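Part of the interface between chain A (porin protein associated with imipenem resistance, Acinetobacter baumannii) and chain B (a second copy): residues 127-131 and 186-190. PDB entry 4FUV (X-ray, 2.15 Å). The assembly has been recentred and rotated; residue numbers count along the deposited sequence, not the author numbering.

Chain A, residues 127-131: FIAGA
Chain B 186-190: AVTTG

Two short stretches meet over a small area, with 194 Å² buried in total. Chain A runs as extended strand through A:Phe127 (phi/psi -134/157), A:Ile128 (-127/123) and A:Ala129 (-64/138), then A:Gly130 (-71/-176). Chain B is extended at B:Ala186 and B:Val187 (-100/159; chi1 m, -58°), stays extended at B:Thr188 (-166/166), then bends at B:Thr189 (-127/4). The two stretches run in roughly the same direction. In register, A:Ile128 CA lies 6.8 Å from B:Thr188 CA, and A:Gly130 CA lies 5.7 Å from B:Thr189 CA.

B:Thr189 is the centre of the contact. Its CA-to-CB bond points toward chain A, and chi1 is p (55°). In this rotamer OG1 donates a hydrogen bond to the carbonyl of A:Ala129, with OG1 to O at 2.8 Å. The methyl CG2 meets A:Gly130 CA at 3.9 Å; this glycine has no side chain. Threonine thus supplies both a polar and an apolar contact.

A:Ile128 also points toward its partner. With chi1 m (-78°) and chi2 t (172°), its CG2 packs closely, without a bond, 3.2 Å from B:Thr189 OG1, while CD1 reaches 4.1 Å from B:Val187 O. A:Ile128 is itself buried, and its branched, apolar side chain packs against chain B.

A:Phe127 (chi1 m, -69°; chi2 85°) and A:Ala129 point away; the backbone O of A:Ala129 takes the hydrogen bond. B:Thr188, chi1 t (-162°), also points away; its OG1 accepts a weak hydrogen bond from B:Gly190 N at 3.5 Å.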

# COMPACT_ATOMS: atom_id res chain seq x y z
N PHE A 127 10.44 -3.42 18.24
CA PHE A 127 11.77 -3.15 18.76
C PHE A 127 12.37 -1.98 18.00
O PHE A 127 11.97 -1.71 16.87
CB PHE A 127 12.68 -4.37 18.59
CG PHE A 127 12.32 -5.55 19.44
CD1 PHE A 127 11.36 -6.45 19.02
CD2 PHE A 127 12.96 -5.77 20.66
CE1 PHE A 127 11.02 -7.55 19.80
CE2 PHE A 127 12.63 -6.86 21.44
CZ PHE A 127 11.66 -7.76 21.00
N ILE A 128 13.33 -1.30 18.61
CA ILE A 128 14.07 -0.25 17.92
C ILE A 128 15.56 -0.53 18.04
O ILE A 128 16.09 -0.64 19.15
CB ILE A 128 13.77 1.15 18.51
CG1 ILE A 128 12.41 1.66 18.00
CG2 ILE A 128 14.87 2.14 18.11
CD1 ILE A 128 11.94 2.95 18.69
N ALA A 129 16.24 -0.63 16.90
CA ALA A 129 17.65 -0.97 16.86
C ALA A 129 18.52 0.10 17.52
O ALA A 129 18.31 1.30 17.32
CB ALA A 129 18.09 -1.19 15.42
N GLY A 130 19.51 -0.34 18.29
CA GLY A 130 20.46 0.56 18.91
C GLY A 130 21.42 1.21 17.93
O GLY A 130 21.32 1.00 16.72
N ALA A 131 22.35 1.99 18.47
CA ALA A 131 23.29 2.78 17.68
C ALA A 131 24.11 1.97 16.67
O ALA A 131 24.55 2.50 15.66
CB ALA A 131 24.23 3.56 18.62
N ALA B 186 8.01 7.07 26.29
CA ALA B 186 8.42 6.24 25.17
C ALA B 186 9.91 5.97 25.23
O ALA B 186 10.67 6.76 25.78
CB ALA B 186 8.06 6.92 23.87
N VAL B 187 10.32 4.83 24.69
CA VAL B 187 11.74 4.53 24.56
C VAL B 187 12.19 4.82 23.14
O VAL B 187 11.36 4.85 22.22
CB VAL B 187 12.05 3.07 24.89
CG1 VAL B 187 11.59 2.74 26.31
CG2 VAL B 187 11.36 2.15 23.88
N THR B 188 13.49 5.02 22.96
CA THR B 188 14.02 5.40 21.65
C THR B 188 15.53 5.22 21.65
O THR B 188 16.12 5.05 22.70
CB THR B 188 13.68 6.87 21.36
OG1 THR B 188 13.80 7.13 19.96
CG2 THR B 188 14.60 7.83 22.16
N THR B 189 16.17 5.24 20.48
CA THR B 189 17.62 5.25 20.44
C THR B 189 18.12 6.40 19.61
O THR B 189 19.31 6.55 19.40
CB THR B 189 18.24 3.94 19.92
OG1 THR B 189 17.69 3.64 18.64
CG2 THR B 189 17.98 2.78 20.90
N GLY B 190 17.19 7.23 19.15
CA GLY B 190 17.56 8.37 18.34
C GLY B 190 18.06 9.53 19.16
O GLY B 190 18.13 9.46 20.39